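Local coordinates for protein SAM-dependent O-methyltransferase (Thermotoga maritima, PDB 1O54) that probably transfers a methyl group from S-adenosyl-L-methionine to the N1 position of an adenosine in tRNA, at residues A[85-90]-A[95-100]; A[194-199]-A[207-212]; A[221-226]-A[232-237]; A[242-245]-A[250-253]. All coordinates share one frame; numbering follows the deposited sequence. Where two conformers were deposited one is given.

Contact 1 of 4, residues A[85-90]-A[95-100]; sequences EIMNMK and IVYPKD
The Tyr97 ring meets the sulfur of Met87 and is lined on one face by Ile95, whose CD1 sits 3.7 Å above the ring plane, displaced toward the rim. SD of Met87 comes in obliquely: it is 5.2 Å from the centroid of the Tyr97 ring and 73° off the ring normal, a Met-aromatic contact at the junction of two helices. Tyr97 holds the N-cap position of helix 98-107, while Met87 is in the last turn of helix 82-87; the loop 88-97 joins them, and across it the two segments meet through side chains, with no hydrogen bond. The bend of Met87 at chi2 (-57°) brings SD within 4.0 Å of CD of Pro98, and the further bend at chi3 lays CE beside CD2 and CE2 of the Tyr97 ring. Pro98, first in its helix, also takes CG2 of Ile86 against its CD at 4.1 Å. Met106 of a second subunit packs on both Ile86 and Pro98, placing this corner at a subunit interface. On the other side of the segment, Val96 touches Asp188, a predicted S-adenosyl-L-methionine ligand, so the loop probably borders the cofactor site. The carbonyl O of Ile86 is buried here without a polar partner. With CG1 of Ile95 lodged between its backbone N and carbonyl carbon (chi1 61°), the methyl CD1 that lies over the tyrosine also reaches CG2 of Ile86, 3.5 Å away.

Contact 2 of 4, residues A[194-199]-A[207-212]; sequences NYIDKC and GRFATV
Phe209 presents the far end of its ring to two residues of helix 196-202. CD1 of Ile196 approaches CZ of Phe209 to 3.5 Å, the two side chains crossing at about a right angle. One helical turn on, CB of Cys199 lies 4.0 Å from CE2 of Phe209, and its sulfur stands at the ring edge: SG is 5.4 Å from the Phe209 centroid and 79° off the normal, a cysteine sulfur-aromatic contact. The reach comes from the strand residue, where CG lies anti to the backbone N (chi1 169°) and the ring is carried out from the sheet toward the helix. Without the ring, as with an alanine here, Ile196 and Cys199 would probably lose the surface they pack on, and a gap would be likely between helix and sheet. In the next shell Leu187 touches both Ile196 and Phe209, Leu185 backs Cys199, and Leu226 of helix 216-228 closes on Ile196 and Phe209. Backbone bonds fix the two elements: Cys199 N to Tyr195 O (3.1 Å) in the first helical turn, and Phe209 to Ala267 of the adjoining strand. Because strands 182-187 and 207-213 run parallel, with this helix linking them in the chain, the arrangement is a beta-alpha-beta crossover of the Rossmann-like class I methyltransferase fold.

Contact 3 of 4, residues A[221-226]-A[232-237]; sequences ETLKKL and IRIEVW
Ile234 meets helix 216-228 just past the corner that the chain turns at Arg233, whose side chain forms salt bridges with Glu35 and Asp84 of a second subunit. This is helix-on-sheet packing in the Rossmann-like fold: the axes of helix 221-226 and strand 234-237 approach to 10.5 Å and run antiparallel, at 167°. Ile234 splits its branches between two leucines. CG2, anti to the backbone N, meets CD2 of Leu223 at 3.6 Å, the two side chains running in opposite directions, whereas CD1 reaches CB of Leu226 at 4.1 Å. Glu235 comes next and points away from the helix. Val236 returns to the helix side, its CG2 lying 3.8 Å from CD2 of Leu223 and slightly farther from CD1, so that this one methyl spans the leucine fork. No hydrogen bond crosses between helix and strand; the join is entirely aliphatic. Val236 and Trp237 also pair antiparallel with a strand of the second subunit, extending the sheet across the interface. Trp237 closes the segment on the face away from the helix, where its NE1 donates to OE1 of Glu235 over 2.8 Å, almost straight at 175° and in the plane of the indole.

Contact 4 of 4, residues A[242-245]-A[250-253]; sequences RPYK and RLRP
Pro253 packs tightly against both Arg242 and Tyr244, whereas Lys245 and Arg252 run alongside one another on a looser, partly exposed flank. The bend of Arg242 at chi3 (69°) turns its guanidinium over Pro253, whose CG sits 3.6 Å from the plane of that group, over its centre; CB of Pro253 touches CD of Arg242 at the same distance. CG of Pro253 also makes an off-centre CH-pi contact with Tyr244, 4.2 Å from the ring centroid and 28° off its normal. Tyr244 and Pro253 form an antiparallel non-hydrogen-bonded pair, their CA atoms 4.0 Å apart, and next to it Lys245 N donates to Arg252 O (2.8 Å). On the looser flank CD of Lys245 rests 3.3 Å above the plane of the Arg252 guanidinium, toward its rim. The like-charged NZ of Lys245 and NH2 of Arg252 stay 4.3 Å apart, and Asp255 supplies the latter with a salt bridge. At the buried end Arg242 bonds Ala259 O of a third subunit and pairs with Glu238 of that chain and of a second; the latter also bonds the Tyr244 hydroxyl. Losing the guanidinium to an alanine is likely to take away the flat group lying against Pro253 and, from both Glu238 residues, a salt-bridge partner. In this beta hairpin both the packing and the charged ends reach into other chains, and the glutamates probably offset the gathered arginines.

From the N terminus the four contacts follow in series, none nested in or crossing another. Contact 1 closes the loop 88-97 between helices 82-87 and 98-107, beside the predicted cofactor site. Contact 2 next spans the seven residues between its segments, which hold the end of helix 196-202, and contact 3 the five between its own, from helix 216-228 to strand 234-245. These two share one core: their centres are about 10 Å apart, and CD2 of Leu226 lies 3.7 Å from CG2 of Ile196. Contact 4 lies about 35 Å from contact 3 between centres, where the strand that contact 3 uses in the core ends in a hairpin reaching other subunits.

Contact 1 of 4, residues A[85-90]-A[95-100]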
# COMPACT_ATOMS: atom_id res chain seq x y z
N GLU A 85 10.15 -1.94 24.37
CA GLU A 85 11.12 -2.99 24.70
C GLU A 85 11.47 -3.86 23.50
O GLU A 85 12.64 -4.13 23.28
CB GLU A 85 10.62 -3.89 25.83
CG GLU A 85 10.52 -3.17 27.18
CD GLU A 85 11.83 -3.05 27.92
OE1 GLU A 85 12.87 -3.54 27.43
OE2 GLU A 85 11.85 -2.45 29.02
N ILE A 86 10.48 -4.26 22.73
CA ILE A 86 10.70 -5.08 21.54
C ILE A 86 11.53 -4.32 20.52
O ILE A 86 12.49 -4.87 19.96
CB ILE A 86 9.37 -5.52 20.98
CG1 ILE A 86 8.78 -6.62 21.86
CG2 ILE A 86 9.49 -6.03 19.52
CD1 ILE A 86 7.35 -6.83 21.64
N MET A 87 11.21 -3.05 20.29
CA MET A 87 11.95 -2.27 19.29
C MET A 87 13.35 -1.86 19.74
O MET A 87 14.26 -1.83 18.89
CB MET A 87 11.17 -1.02 18.88
CG MET A 87 9.81 -1.28 18.29
SD MET A 87 9.81 -2.36 16.82
CE MET A 87 10.45 -1.18 15.59
N ASN A 88 13.54 -1.57 21.03
CA ASN A 88 14.84 -1.08 21.58
C ASN A 88 15.69 -2.24 22.06
O ASN A 88 16.57 -2.11 22.97
CB ASN A 88 14.63 -0.09 22.72
CG ASN A 88 14.24 1.29 22.22
OD1 ASN A 88 15.10 2.13 21.93
ND2 ASN A 88 12.93 1.52 22.12
N MET A 89 15.45 -3.33 21.35
CA MET A 89 15.94 -4.64 21.63
C MET A 89 17.43 -4.55 21.38
O MET A 89 17.85 -4.39 20.23
CB MET A 89 15.23 -5.58 20.65
CG MET A 89 15.37 -7.05 20.79
SD MET A 89 14.37 -7.83 22.12
CE MET A 89 16.05 -8.53 23.07
N LYS A 90 18.22 -4.62 22.46
CA LYS A 90 19.65 -4.38 22.42
C LYS A 90 20.38 -5.65 22.01
O LYS A 90 21.61 -5.64 21.90
CB LYS A 90 20.16 -3.91 23.80
N ILE A 95 12.98 -10.43 14.80
CA ILE A 95 11.75 -10.47 15.58
C ILE A 95 10.55 -10.52 14.67
O ILE A 95 10.64 -10.18 13.49
CB ILE A 95 11.62 -9.24 16.49
CG1 ILE A 95 11.59 -7.95 15.69
CG2 ILE A 95 12.80 -9.19 17.47
CD1 ILE A 95 11.05 -6.75 16.45
N VAL A 96 9.42 -10.94 15.24
CA VAL A 96 8.11 -10.62 14.66
C VAL A 96 7.75 -9.22 15.15
O VAL A 96 7.71 -8.98 16.37
CB VAL A 96 7.02 -11.62 15.09
CG1 VAL A 96 5.69 -11.24 14.45
CG2 VAL A 96 7.39 -13.05 14.69
N TYR A 97 7.52 -8.30 14.22
CA TYR A 97 7.29 -6.90 14.59
C TYR A 97 5.89 -6.76 15.15
O TYR A 97 4.99 -7.51 14.75
CB TYR A 97 7.50 -5.96 13.40
CG TYR A 97 8.98 -5.81 13.09
CD1 TYR A 97 9.64 -6.76 12.34
CD2 TYR A 97 9.72 -4.72 13.58
CE1 TYR A 97 11.01 -6.65 12.07
CE2 TYR A 97 11.09 -4.61 13.31
CZ TYR A 97 11.72 -5.58 12.56
OH TYR A 97 13.08 -5.47 12.28
N PRO A 98 5.71 -5.80 16.07
CA PRO A 98 4.40 -5.50 16.65
C PRO A 98 3.22 -5.33 15.71
O PRO A 98 2.13 -5.78 16.03
CB PRO A 98 4.66 -4.15 17.34
CG PRO A 98 6.07 -4.29 17.81
CD PRO A 98 6.79 -4.95 16.65
N LYS A 99 3.42 -4.67 14.56
CA LYS A 99 2.33 -4.54 13.59
C LYS A 99 1.80 -5.93 13.19
O LYS A 99 0.62 -6.12 12.92
CB LYS A 99 2.77 -3.79 12.32
CG LYS A 99 3.74 -4.53 11.37
CD LYS A 99 3.83 -3.82 10.03
CE LYS A 99 4.45 -4.63 8.97
NZ LYS A 99 3.59 -5.63 8.35
N ASP A 100 2.69 -6.92 13.19
CA ASP A 100 2.26 -8.26 12.85
C ASP A 100 1.81 -9.02 14.11
O ASP A 100 0.82 -9.69 14.07
CB ASP A 100 3.38 -9.03 12.15
CG ASP A 100 3.74 -8.46 10.77
OD1 ASP A 100 2.87 -7.86 10.05
OD2 ASP A 100 4.90 -8.63 10.31

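Contact 2 of 4, residues A[194-199]-A[207-212]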
# COMPACT_ATOMS: atom_id res chain seq x y z
N ASN A 194 8.07 -28.41 7.18
CA ASN A 194 8.54 -29.62 7.82
C ASN A 194 7.93 -29.91 9.20
O ASN A 194 8.21 -30.95 9.78
CB ASN A 194 10.07 -29.60 7.92
CG ASN A 194 10.74 -29.79 6.58
OD1 ASN A 194 10.20 -30.47 5.70
ND2 ASN A 194 11.88 -29.17 6.39
N TYR A 195 7.12 -28.99 9.72
CA TYR A 195 6.54 -29.14 11.05
C TYR A 195 5.01 -29.09 11.11
O TYR A 195 4.43 -29.28 12.20
CB TYR A 195 7.14 -28.08 11.95
CG TYR A 195 8.63 -28.25 12.05
CD1 TYR A 195 9.50 -27.45 11.30
CD2 TYR A 195 9.19 -29.25 12.83
CE1 TYR A 195 10.84 -27.60 11.37
CE2 TYR A 195 10.54 -29.42 12.90
CZ TYR A 195 11.37 -28.59 12.17
OH TYR A 195 12.74 -28.80 12.25
N ILE A 196 4.36 -28.90 9.97
CA ILE A 196 2.90 -28.70 9.95
C ILE A 196 2.15 -29.92 10.49
O ILE A 196 1.16 -29.76 11.20
CB ILE A 196 2.40 -28.37 8.54
CG1 ILE A 196 3.07 -27.12 7.97
CG2 ILE A 196 0.88 -28.18 8.54
CD1 ILE A 196 2.97 -25.93 8.79
N ASP A 197 2.60 -31.13 10.18
CA ASP A 197 1.96 -32.34 10.73
C ASP A 197 1.95 -32.34 12.26
O ASP A 197 0.92 -32.58 12.88
CB ASP A 197 2.56 -33.63 10.17
CG ASP A 197 4.04 -33.79 10.45
OD1 ASP A 197 4.78 -32.80 10.75
OD2 ASP A 197 4.54 -34.92 10.33
N LYS A 198 3.09 -32.03 12.87
CA LYS A 198 3.17 -32.01 14.32
C LYS A 198 2.29 -30.92 14.93
O LYS A 198 1.72 -31.13 15.99
CB LYS A 198 4.62 -31.75 14.74
CG LYS A 198 5.62 -32.85 14.36
CD LYS A 198 5.10 -34.22 14.64
N CYS A 199 2.21 -29.77 14.25
CA CYS A 199 1.33 -28.67 14.64
C CYS A 199 -0.12 -29.11 14.62
O CYS A 199 -0.85 -28.93 15.58
CB CYS A 199 1.55 -27.43 13.76
SG CYS A 199 3.22 -26.76 13.93
N GLY A 207 -9.01 -25.60 16.58
CA GLY A 207 -7.86 -24.79 17.02
C GLY A 207 -7.26 -24.00 15.86
O GLY A 207 -7.41 -24.35 14.67
N ARG A 208 -6.53 -22.95 16.20
CA ARG A 208 -6.05 -22.02 15.21
C ARG A 208 -4.53 -22.03 15.10
O ARG A 208 -3.80 -22.04 16.10
CB ARG A 208 -6.53 -20.63 15.55
CG ARG A 208 -8.04 -20.51 15.57
CD ARG A 208 -8.58 -19.15 16.02
NE ARG A 208 -10.02 -19.07 15.71
CZ ARG A 208 -10.97 -19.51 16.52
NH1 ARG A 208 -10.66 -20.08 17.68
NH2 ARG A 208 -12.24 -19.42 16.17
N PHE A 209 -4.08 -22.01 13.87
CA PHE A 209 -2.68 -22.08 13.49
C PHE A 209 -2.27 -20.79 12.79
O PHE A 209 -3.01 -20.28 11.94
CB PHE A 209 -2.51 -23.27 12.51
CG PHE A 209 -1.17 -23.33 11.83
CD1 PHE A 209 -0.94 -22.70 10.60
CD2 PHE A 209 -0.09 -23.91 12.46
CE1 PHE A 209 0.32 -22.73 10.00
CE2 PHE A 209 1.17 -23.96 11.85
CZ PHE A 209 1.37 -23.36 10.62
N ALA A 210 -1.08 -20.26 13.10
CA ALA A 210 -0.47 -19.17 12.30
C ALA A 210 1.00 -19.41 12.12
O ALA A 210 1.64 -19.99 13.00
CB ALA A 210 -0.74 -17.80 12.93
N THR A 211 1.55 -18.96 11.00
CA THR A 211 2.99 -18.96 10.79
C THR A 211 3.35 -17.69 9.97
O THR A 211 2.47 -17.00 9.41
CB THR A 211 3.45 -20.27 10.12
OG1 THR A 211 4.91 -20.36 10.12
CG2 THR A 211 3.06 -20.37 8.67
N VAL A 212 4.63 -17.35 9.96
CA VAL A 212 5.12 -16.22 9.18
C VAL A 212 6.19 -16.72 8.24
O VAL A 212 6.97 -17.62 8.60
CB VAL A 212 5.67 -15.12 10.07
CG1 VAL A 212 4.53 -14.42 10.82
CG2 VAL A 212 6.75 -15.68 11.07

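Contact 3 of 4, residues A[221-226]-A[232-237]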
# COMPACT_ATOMS: atom_id res chain seq x y z
N GLU A 221 5.24 -23.10 -0.52
CA GLU A 221 5.55 -24.41 0.02
C GLU A 221 4.70 -24.71 1.28
O GLU A 221 4.20 -25.83 1.46
CB GLU A 221 7.05 -24.51 0.32
CG GLU A 221 7.53 -25.91 0.68
CD GLU A 221 7.34 -26.96 -0.41
OE1 GLU A 221 7.54 -26.64 -1.58
OE2 GLU A 221 7.00 -28.12 -0.06
N THR A 222 4.50 -23.70 2.12
CA THR A 222 3.74 -23.87 3.35
C THR A 222 2.28 -24.13 3.05
O THR A 222 1.65 -25.03 3.64
CB THR A 222 3.94 -22.62 4.23
OG1 THR A 222 5.33 -22.45 4.53
CG2 THR A 222 3.25 -22.80 5.58
N LEU A 223 1.72 -23.38 2.09
CA LEU A 223 0.35 -23.60 1.67
C LEU A 223 0.13 -25.01 1.13
O LEU A 223 -0.88 -25.63 1.43
CB LEU A 223 -0.05 -22.61 0.60
CG LEU A 223 -0.31 -21.19 1.05
CD1 LEU A 223 -0.47 -20.31 -0.16
CD2 LEU A 223 -1.55 -21.11 1.91
N LYS A 224 1.08 -25.50 0.35
CA LYS A 224 0.98 -26.86 -0.20
C LYS A 224 0.84 -27.87 0.94
O LYS A 224 0.02 -28.79 0.88
CB LYS A 224 2.22 -27.21 -1.02
CG LYS A 224 2.10 -28.57 -1.67
CD LYS A 224 3.13 -28.79 -2.72
CE LYS A 224 2.94 -30.17 -3.37
NZ LYS A 224 1.70 -30.23 -4.25
N LYS A 225 1.66 -27.71 1.96
CA LYS A 225 1.66 -28.63 3.09
C LYS A 225 0.36 -28.55 3.90
O LYS A 225 -0.24 -29.56 4.28
CB LYS A 225 2.91 -28.38 3.93
CG LYS A 225 3.00 -29.21 5.17
CD LYS A 225 2.99 -30.70 4.87
CE LYS A 225 4.17 -31.09 3.99
N LEU A 226 -0.12 -27.34 4.15
CA LEU A 226 -1.40 -27.15 4.82
C LEU A 226 -2.55 -27.85 4.09
O LEU A 226 -3.45 -28.44 4.71
CB LEU A 226 -1.72 -25.64 4.98
CG LEU A 226 -0.88 -24.90 6.03
CD1 LEU A 226 -1.08 -23.42 5.88
CD2 LEU A 226 -1.24 -25.29 7.46
N ILE A 232 -8.89 -25.91 7.38
CA ILE A 232 -9.82 -25.10 6.60
C ILE A 232 -9.56 -23.63 6.92
O ILE A 232 -8.71 -23.31 7.79
CB ILE A 232 -11.29 -25.51 6.87
CG1 ILE A 232 -11.65 -25.21 8.33
CG2 ILE A 232 -11.50 -27.00 6.51
CD1 ILE A 232 -13.15 -25.26 8.58
N ARG A 233 -10.32 -22.74 6.24
CA ARG A 233 -10.21 -21.29 6.48
C ARG A 233 -8.74 -20.86 6.37
O ARG A 233 -8.22 -20.09 7.18
CB ARG A 233 -10.82 -20.90 7.84
CG ARG A 233 -12.31 -21.21 7.97
CD ARG A 233 -12.89 -20.76 9.31
NE ARG A 233 -13.33 -19.37 9.26
CZ ARG A 233 -13.68 -18.65 10.31
NH1 ARG A 233 -13.66 -19.14 11.53
NH2 ARG A 233 -14.09 -17.42 10.13
N ILE A 234 -8.08 -21.34 5.32
CA ILE A 234 -6.66 -20.96 5.11
C ILE A 234 -6.64 -19.58 4.49
O ILE A 234 -7.30 -19.32 3.44
CB ILE A 234 -5.92 -21.98 4.20
CG1 ILE A 234 -5.89 -23.34 4.87
CG2 ILE A 234 -4.48 -21.52 3.94
CD1 ILE A 234 -5.55 -24.45 3.97
N GLU A 235 -5.89 -18.69 5.11
CA GLU A 235 -5.74 -17.31 4.65
C GLU A 235 -4.29 -16.85 4.70
O GLU A 235 -3.51 -17.32 5.51
CB GLU A 235 -6.54 -16.37 5.50
CG GLU A 235 -8.04 -16.67 5.53
CD GLU A 235 -8.89 -15.56 6.14
OE1 GLU A 235 -8.37 -14.59 6.74
OE2 GLU A 235 -10.14 -15.71 6.04
N VAL A 236 -3.95 -15.94 3.79
CA VAL A 236 -2.61 -15.36 3.73
C VAL A 236 -2.77 -13.83 3.69
O VAL A 236 -3.49 -13.31 2.84
CB VAL A 236 -1.86 -15.84 2.47
CG1 VAL A 236 -0.51 -15.15 2.34
CG2 VAL A 236 -1.72 -17.33 2.41
N TRP A 237 -2.09 -13.15 4.60
CA TRP A 237 -2.19 -11.69 4.77
C TRP A 237 -0.81 -11.04 4.76
O TRP A 237 0.18 -11.61 5.24
CB TRP A 237 -2.89 -11.36 6.09
CG TRP A 237 -4.32 -11.65 6.07
CD1 TRP A 237 -4.96 -12.81 6.47
CD2 TRP A 237 -5.36 -10.77 5.62
NE1 TRP A 237 -6.32 -12.69 6.27
CE2 TRP A 237 -6.59 -11.45 5.76
CE3 TRP A 237 -5.37 -9.47 5.10
CZ2 TRP A 237 -7.82 -10.86 5.41
CZ3 TRP A 237 -6.59 -8.88 4.77
CH2 TRP A 237 -7.79 -9.59 4.90

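Contact 4 of 4, residues A[242-245]-A[250-253]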
# COMPACT_ATOMS: atom_id res chain seq x y z
N ARG A 242 1.87 2.82 7.42
CA ARG A 242 2.46 4.07 6.95
C ARG A 242 2.24 5.13 8.00
O ARG A 242 1.10 5.43 8.33
CB ARG A 242 1.77 4.52 5.65
CG ARG A 242 2.40 5.74 5.09
CD ARG A 242 2.26 5.90 3.57
NE ARG A 242 0.87 6.17 3.25
CZ ARG A 242 0.43 6.55 2.06
NH1 ARG A 242 1.28 6.73 1.06
NH2 ARG A 242 -0.85 6.76 1.89
N PRO A 243 3.30 5.74 8.50
CA PRO A 243 3.14 6.90 9.37
C PRO A 243 3.08 8.23 8.63
O PRO A 243 3.58 8.34 7.49
CB PRO A 243 4.38 6.82 10.23
CG PRO A 243 5.41 6.35 9.31
CD PRO A 243 4.73 5.41 8.32
N TYR A 244 2.51 9.25 9.28
CA TYR A 244 2.38 10.59 8.74
C TYR A 244 3.18 11.58 9.56
O TYR A 244 3.32 11.40 10.78
CB TYR A 244 0.90 11.00 8.75
CG TYR A 244 0.12 10.38 7.63
CD1 TYR A 244 -0.15 9.03 7.62
CD2 TYR A 244 -0.43 11.15 6.59
CE1 TYR A 244 -0.85 8.45 6.59
CE2 TYR A 244 -1.15 10.55 5.55
CZ TYR A 244 -1.38 9.23 5.56
OH TYR A 244 -2.09 8.57 4.57
N LYS A 245 3.63 12.64 8.92
CA LYS A 245 4.25 13.76 9.64
C LYS A 245 3.13 14.44 10.44
O LYS A 245 2.13 14.87 9.86
CB LYS A 245 4.87 14.70 8.64
CG LYS A 245 5.93 14.07 7.80
CD LYS A 245 6.67 15.09 6.98
CE LYS A 245 7.77 15.78 7.79
NZ LYS A 245 8.96 14.86 7.97
N ARG A 250 0.40 20.70 7.47
CA ARG A 250 1.13 20.06 6.38
C ARG A 250 1.12 18.56 6.57
O ARG A 250 2.17 17.87 6.60
CB ARG A 250 2.56 20.62 6.32
CG ARG A 250 2.62 22.06 6.01
CD ARG A 250 4.05 22.61 5.89
NE ARG A 250 4.77 22.53 7.17
CZ ARG A 250 4.59 23.36 8.20
NH1 ARG A 250 3.72 24.37 8.14
NH2 ARG A 250 5.30 23.19 9.31
N LEU A 251 -0.09 18.00 6.69
CA LEU A 251 -0.24 16.57 6.94
C LEU A 251 0.04 15.76 5.66
O LEU A 251 -0.59 15.97 4.63
CB LEU A 251 -1.63 16.27 7.48
CG LEU A 251 -1.94 14.79 7.68
CD1 LEU A 251 -1.16 14.22 8.84
CD2 LEU A 251 -3.44 14.69 7.91
N ARG A 252 1.01 14.85 5.74
CA ARG A 252 1.41 14.01 4.62
C ARG A 252 2.17 12.80 5.15
O ARG A 252 2.66 12.84 6.30
CB ARG A 252 2.31 14.79 3.68
CG ARG A 252 3.61 15.22 4.29
CD ARG A 252 4.45 15.90 3.26
NE ARG A 252 5.84 16.08 3.64
CZ ARG A 252 6.81 15.16 3.49
NH1 ARG A 252 6.54 13.92 3.03
NH2 ARG A 252 8.05 15.48 3.84
N PRO A 253 2.24 11.71 4.38
CA PRO A 253 3.00 10.54 4.82
C PRO A 253 4.47 10.89 4.98
O PRO A 253 4.96 11.82 4.33
CB PRO A 253 2.76 9.50 3.70
CG PRO A 253 1.58 9.95 3.00
CD PRO A 253 1.59 11.46 3.07